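Local coordinates for flagellar motor switch protein FliG (Helicobacter pylori 26695, PDB 5WUJ) that is part of the switch complex that contacts the motor components determining the direction of flagellar rotation, and is required for flagellum synthesis and motility, at residues E64-F69 / Q73-G78; G78-A83 / K98-L103. All coordinates share one frame; numbering follows the deposited sequence.

Interaction 1: E64-F69 / Q73-G78; sequences EFFAIF and QYINTG
The C-terminal end of helix 55-71 turns into the connection leading to helix 79-91, and F69 joins the two through both its carbonyl and its side chain. F69 O, near the end of the helix, accepts a nearly straight bond from I75 N (3.2 Å, N-H...O angle 170°); the donor stands well above the carbonyl plane, 61° out of it. Y74 N also approaches F69 O, at 2.9 Å, but the bond is bent and weak. Just before these donors, Q73 adopts a positive phi (75°), which reverses the chain beyond the helix.

The turn brings I75 back against the helix. Its extended side chain presents CD1 to F69 CB at 3.6 Å, and the same methyl lies 4.0 Å from F66 CD1, so one branch tip bridges two phenylalanines a helical turn apart. I75 crosses F66 at about a right angle. With CG anti to the backbone N, the F66 ring reaches toward the far part of the loop, where G78 O sits in plane at the ring edge, 3.8 Å from CZ. The F69 ring is also flanked by Y74, F69 CD1 to Y74 CD2 being 4.1 Å.

Outside the pair, Q70 NE2 bonds to T77 O. F66, F69 and I75 also pack against the chain of another protein, to which T77 OG1 is hydrogen-bonded through a basic side chain. The positive phi at Q73, the weak bond from Y74 N to F69 O and the apolar contact between their side chains resemble a Schellman-type C-terminal cap, here within the helical FliG N-terminal domain.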
loop_
_atom_site.group_PDB
_atom_site.type_symbol
_atom_site.label_atom_id
_atom_site.label_comp_id
_atom_site.label_asym_id
_atom_site.label_seq_id
_atom_site.Cartn_x
_atom_site.Cartn_y
_atom_site.Cartn_z
ATOM N N GLU B 64 -3.079 2.820 -2.221
ATOM C CA GLU B 64 -2.263 3.448 -3.252
ATOM C C GLU B 64 -1.266 2.448 -3.829
ATOM O O GLU B 64 -1.117 2.337 -5.053
ATOM C CB GLU B 64 -1.557 4.666 -2.660
ATOM C CG GLU B 64 -0.762 5.497 -3.636
ATOM C CD GLU B 64 -0.225 6.774 -2.992
ATOM O OE1 GLU B 64 0.834 7.261 -3.439
ATOM O OE2 GLU B 64 -0.855 7.287 -2.036
ATOM N N PHE B 65 -0.601 1.682 -2.963
ATOM C CA PHE B 65 0.367 0.703 -3.448
ATOM C C PHE B 65 -0.311 -0.494 -4.100
ATOM O O PHE B 65 0.235 -1.055 -5.054
ATOM C CB PHE B 65 1.266 0.254 -2.312
ATOM C CG PHE B 65 2.418 1.175 -2.099
ATOM C CD1 PHE B 65 3.551 1.069 -2.881
ATOM C CD2 PHE B 65 2.358 2.169 -1.137
ATOM C CE1 PHE B 65 4.623 1.938 -2.702
ATOM C CE2 PHE B 65 3.433 3.036 -0.946
ATOM C CZ PHE B 65 4.553 2.925 -1.733
ATOM N N PHE B 66 -1.498 -0.886 -3.611
ATOM C CA PHE B 66 -2.283 -1.916 -4.286
ATOM C C PHE B 66 -2.523 -1.548 -5.747
ATOM O O PHE B 66 -2.347 -2.382 -6.646
ATOM C CB PHE B 66 -3.617 -2.121 -3.552
ATOM C CG PHE B 66 -4.356 -3.349 -3.967
ATOM C CD1 PHE B 66 -3.800 -4.612 -3.760
ATOM C CD2 PHE B 66 -5.594 -3.253 -4.571
ATOM C CE1 PHE B 66 -4.490 -5.760 -4.145
ATOM C CE2 PHE B 66 -6.290 -4.390 -4.967
ATOM C CZ PHE B 66 -5.739 -5.649 -4.752
ATOM N N ALA B 67 -2.892 -0.292 -6.012
ATOM C CA ALA B 67 -3.137 0.106 -7.393
ATOM C C ALA B 67 -1.851 0.071 -8.216
ATOM O O ALA B 67 -1.870 -0.320 -9.388
ATOM C CB ALA B 67 -3.779 1.485 -7.430
ATOM N N ILE B 68 -0.723 0.454 -7.614
ATOM C CA ILE B 68 0.566 0.395 -8.312
ATOM C C ILE B 68 0.914 -1.044 -8.691
ATOM O O ILE B 68 1.332 -1.328 -9.824
ATOM C CB ILE B 68 1.666 1.020 -7.435
ATOM C CG1 ILE B 68 1.473 2.534 -7.336
ATOM C CG2 ILE B 68 3.045 0.658 -7.960
ATOM C CD1 ILE B 68 2.333 3.187 -6.280
ATOM N N PHE B 69 0.770 -1.972 -7.742
ATOM C CA PHE B 69 1.101 -3.362 -8.017
ATOM C C PHE B 69 0.125 -3.991 -9.011
ATOM O O PHE B 69 0.526 -4.842 -9.814
ATOM C CB PHE B 69 1.135 -4.145 -6.710
ATOM C CG PHE B 69 2.223 -3.712 -5.772
ATOM C CD1 PHE B 69 3.388 -3.151 -6.252
ATOM C CD2 PHE B 69 2.094 -3.886 -4.410
ATOM C CE1 PHE B 69 4.398 -2.757 -5.385
ATOM C CE2 PHE B 69 3.105 -3.496 -3.537
ATOM C CZ PHE B 69 4.263 -2.934 -4.030
ATOM N N GLN B 73 1.505 -5.332 -12.705
ATOM C CA GLN B 73 1.485 -6.804 -12.757
ATOM C C GLN B 73 2.257 -7.489 -11.634
ATOM O O GLN B 73 2.576 -8.676 -11.772
ATOM C CB GLN B 73 2.049 -7.355 -14.077
ATOM C CG GLN B 73 1.488 -6.731 -15.335
ATOM C CD GLN B 73 0.137 -7.299 -15.697
ATOM O OE1 GLN B 73 -0.865 -6.992 -15.053
ATOM N NE2 GLN B 73 0.099 -8.134 -16.736
ATOM N N TYR B 74 2.606 -6.800 -10.549
ATOM C CA TYR B 74 3.203 -7.523 -9.428
ATOM C C TYR B 74 2.147 -8.317 -8.679
ATOM O O TYR B 74 2.453 -9.364 -8.101
ATOM C CB TYR B 74 3.929 -6.568 -8.486
ATOM C CG TYR B 74 5.166 -5.939 -9.098
ATOM C CD1 TYR B 74 6.369 -6.624 -9.157
ATOM C CD2 TYR B 74 5.121 -4.658 -9.608
ATOM C CE1 TYR B 74 7.483 -6.049 -9.719
ATOM C CE2 TYR B 74 6.221 -4.074 -10.161
ATOM C CZ TYR B 74 7.398 -4.767 -10.219
ATOM O OH TYR B 74 8.481 -4.152 -10.779
ATOM N N ILE B 75 0.904 -7.841 -8.700
ATOM C CA ILE B 75 -0.242 -8.527 -8.115
ATOM C C ILE B 75 -1.229 -8.809 -9.237
ATOM O O ILE B 75 -1.693 -7.879 -9.909
ATOM C CB ILE B 75 -0.901 -7.693 -7.008
ATOM C CG1 ILE B 75 0.060 -7.538 -5.835
ATOM C CG2 ILE B 75 -2.202 -8.346 -6.532
ATOM C CD1 ILE B 75 -0.477 -6.642 -4.726
ATOM N N ASN B 76 -1.537 -10.091 -9.451
ATOM C CA ASN B 76 -2.479 -10.496 -10.486
ATOM C C ASN B 76 -3.699 -11.210 -9.915
ATOM O O ASN B 76 -4.397 -11.908 -10.648
ATOM C CB ASN B 76 -1.780 -11.374 -11.522
ATOM C CG ASN B 76 -1.176 -10.559 -12.652
ATOM O OD1 ASN B 76 -1.854 -10.241 -13.634
ATOM N ND2 ASN B 76 0.105 -10.207 -12.515
ATOM N N THR B 77 -3.965 -11.062 -8.619
ATOM C CA THR B 77 -5.193 -11.554 -8.004
ATOM C C THR B 77 -5.893 -10.401 -7.289
ATOM O O THR B 77 -5.388 -9.277 -7.233
ATOM C CB THR B 77 -4.909 -12.709 -7.029
ATOM O OG1 THR B 77 -4.202 -12.216 -5.884
ATOM C CG2 THR B 77 -4.065 -13.782 -7.708
ATOM N N GLY B 78 -7.075 -10.684 -6.739
ATOM C CA GLY B 78 -7.857 -9.659 -6.071
ATOM C C GLY B 78 -8.423 -8.592 -6.985
ATOM O O GLY B 78 -8.621 -7.451 -6.546
#

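Interaction 2: G78-A83 / K98-L103; sequences GGLEYA and KVMDKL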
loop_
_atom_site.group_PDB
_atom_site.type_symbol
_atom_site.label_atom_id
_atom_site.label_comp_id
_atom_site.label_asym_id
_atom_site.label_seq_id
_atom_site.Cartn_x
_atom_site.Cartn_y
_atom_site.Cartn_z
ATOM N N GLY B 78 -7.075 -10.684 -6.739
ATOM C CA GLY B 78 -7.857 -9.659 -6.071
ATOM C C GLY B 78 -8.423 -8.592 -6.985
ATOM O O GLY B 78 -8.621 -7.451 -6.546
ATOM N N GLY B 79 -8.699 -8.931 -8.248
ATOM C CA GLY B 79 -9.287 -7.954 -9.151
ATOM C C GLY B 79 -10.609 -7.384 -8.664
ATOM O O GLY B 79 -10.909 -6.211 -8.910
ATOM N N LEU B 80 -11.409 -8.193 -7.956
ATOM C CA LEU B 80 -12.699 -7.715 -7.457
ATOM C C LEU B 80 -12.518 -6.539 -6.498
ATOM O O LEU B 80 -13.203 -5.516 -6.614
ATOM C CB LEU B 80 -13.449 -8.866 -6.776
ATOM C CG LEU B 80 -14.969 -8.982 -6.856
ATOM C CD1 LEU B 80 -15.482 -8.776 -8.286
ATOM C CD2 LEU B 80 -15.429 -10.338 -6.307
ATOM N N GLU B 81 -11.595 -6.671 -5.538
ATOM C CA GLU B 81 -11.318 -5.597 -4.588
ATOM C C GLU B 81 -10.698 -4.389 -5.276
ATOM O O GLU B 81 -10.944 -3.244 -4.872
ATOM C CB GLU B 81 -10.383 -6.121 -3.493
ATOM C CG GLU B 81 -9.833 -5.092 -2.506
ATOM C CD GLU B 81 -10.911 -4.245 -1.823
ATOM O OE1 GLU B 81 -10.596 -3.103 -1.418
ATOM O OE2 GLU B 81 -12.063 -4.717 -1.672
ATOM N N TYR B 82 -9.878 -4.624 -6.303
ATOM C CA TYR B 82 -9.335 -3.517 -7.073
ATOM C C TYR B 82 -10.449 -2.762 -7.795
ATOM O O TYR B 82 -10.503 -1.522 -7.764
ATOM C CB TYR B 82 -8.287 -4.038 -8.068
ATOM C CG TYR B 82 -7.711 -2.950 -8.937
ATOM C CD1 TYR B 82 -7.079 -1.845 -8.370
ATOM C CD2 TYR B 82 -7.810 -3.009 -10.322
ATOM C CE1 TYR B 82 -6.547 -0.834 -9.162
ATOM C CE2 TYR B 82 -7.280 -2.005 -11.116
ATOM C CZ TYR B 82 -6.652 -0.922 -10.530
ATOM O OH TYR B 82 -6.134 0.078 -11.318
ATOM N N ALA B 83 -11.339 -3.496 -8.471
ATOM C CA ALA B 83 -12.517 -2.872 -9.078
ATOM C C ALA B 83 -13.321 -2.086 -8.047
ATOM O O ALA B 83 -13.728 -0.942 -8.297
ATOM C CB ALA B 83 -13.394 -3.942 -9.728
ATOM N N LYS B 98 -23.772 -0.939 -6.962
ATOM C CA LYS B 98 -24.654 -1.524 -7.969
ATOM C C LYS B 98 -23.853 -2.064 -9.145
ATOM O O LYS B 98 -24.177 -3.130 -9.685
ATOM C CB LYS B 98 -25.724 -0.514 -8.419
ATOM C CG LYS B 98 -26.370 0.210 -7.238
ATOM C CD LYS B 98 -27.224 1.407 -7.634
ATOM C CE LYS B 98 -28.094 1.140 -8.840
ATOM N NZ LYS B 98 -29.351 1.930 -8.745
ATOM N N VAL B 99 -22.782 -1.365 -9.539
ATOM C CA VAL B 99 -21.847 -1.944 -10.503
ATOM C C VAL B 99 -21.219 -3.214 -9.935
ATOM O O VAL B 99 -21.170 -4.255 -10.602
ATOM C CB VAL B 99 -20.770 -0.926 -10.907
ATOM C CG1 VAL B 99 -19.682 -1.613 -11.744
ATOM C CG2 VAL B 99 -21.410 0.224 -11.690
ATOM N N MET B 100 -20.769 -3.152 -8.678
ATOM C CA MET B 100 -20.080 -4.297 -8.092
ATOM C C MET B 100 -20.965 -5.541 -8.070
ATOM O O MET B 100 -20.503 -6.641 -8.396
ATOM C CB MET B 100 -19.588 -3.963 -6.685
ATOM C CG MET B 100 -18.372 -3.059 -6.713
ATOM S SD MET B 100 -16.978 -3.828 -7.560
ATOM C CE MET B 100 -16.896 -5.382 -6.654
ATOM N N ASP B 101 -22.241 -5.385 -7.713
ATOM C CA ASP B 101 -23.150 -6.527 -7.743
ATOM C C ASP B 101 -23.253 -7.110 -9.151
ATOM O O ASP B 101 -23.184 -8.331 -9.330
ATOM C CB ASP B 101 -24.528 -6.133 -7.211
ATOM C CG ASP B 101 -24.515 -5.841 -5.720
ATOM O OD1 ASP B 101 -23.674 -6.420 -4.994
ATOM O OD2 ASP B 101 -25.370 -5.052 -5.276
ATOM N N LYS B 102 -23.396 -6.254 -10.167
ATOM C CA LYS B 102 -23.409 -6.767 -11.534
ATOM C C LYS B 102 -22.050 -7.332 -11.926
ATOM O O LYS B 102 -21.981 -8.268 -12.729
ATOM C CB LYS B 102 -23.846 -5.678 -12.524
ATOM C CG LYS B 102 -25.345 -5.434 -12.551
ATOM C CD LYS B 102 -25.893 -5.442 -13.973
ATOM C CE LYS B 102 -27.403 -5.214 -13.983
ATOM N NZ LYS B 102 -28.071 -5.602 -15.264
ATOM N N LEU B 103 -20.970 -6.807 -11.343
ATOM C CA LEU B 103 -19.627 -7.254 -11.706
ATOM C C LEU B 103 -19.329 -8.645 -11.158
ATOM O O LEU B 103 -18.639 -9.438 -11.813
ATOM C CB LEU B 103 -18.591 -6.248 -11.201
ATOM C CG LEU B 103 -17.220 -6.196 -11.864
ATOM C CD1 LEU B 103 -17.319 -6.391 -13.360
ATOM C CD2 LEU B 103 -16.583 -4.857 -11.571
#
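Bends at both chi2 (-61°) and chi3 (-53°) coil the M100 side chain, so that its thioether end lies broadside to L80 and A83 of the neighbouring helix. The methyl CE turns to L80, 3.7 Å from L80 O and 4.0 Å from L80 CD1. Next to it, SD faces A83, 4.2 Å from A83 CB. One turn further along helix 93-104, L103 has CG anti to its backbone N, and its CD2 methyl meets A83 CB at 3.8 Å. The small A83 side chain thus points into the interface between sulfur and methyl partners.

The two segments run nearly antiparallel, at 159°, with axes 11.0 Å apart, as expected for consecutive helices folded into a hairpin. M100 also packs on R84 and L87 of helix 79-91, which carries the same interface further along that helix. L80 and L103 lie at its exposed margin, whereas M100 is buried.

The side chains meet through apolar groups, the M100 methyl lies against L80 O as well, and the segments share no hydrogen bond; only 181 Å² is buried. This part of the hairpin is therefore held by dispersion and hydrophobic burial, not by directional polar bonds.

Overall arrangement
Interaction 1 precedes interaction 2 along the chain, and the two share G78, the N-cap of helix 79-91; they lie about 15 Å apart, centre to centre. Interaction 1 closes the connection after helix 55-71, while interaction 2 pairs helix 79-91 with helix 93-104. Y82 joins the two directly, its CB packing 3.7 Å from F66 CE2, so helix 79-91 contacts helix 55-71 as well as the last helix. The chain of another protein packs on F66 and F69 of interaction 1 and reaches E81, which points away from helix 93-104, through a salt bridge from a basic side chain, consistent with the family's use of this N-terminal domain to bind the membrane-ring protein FliF.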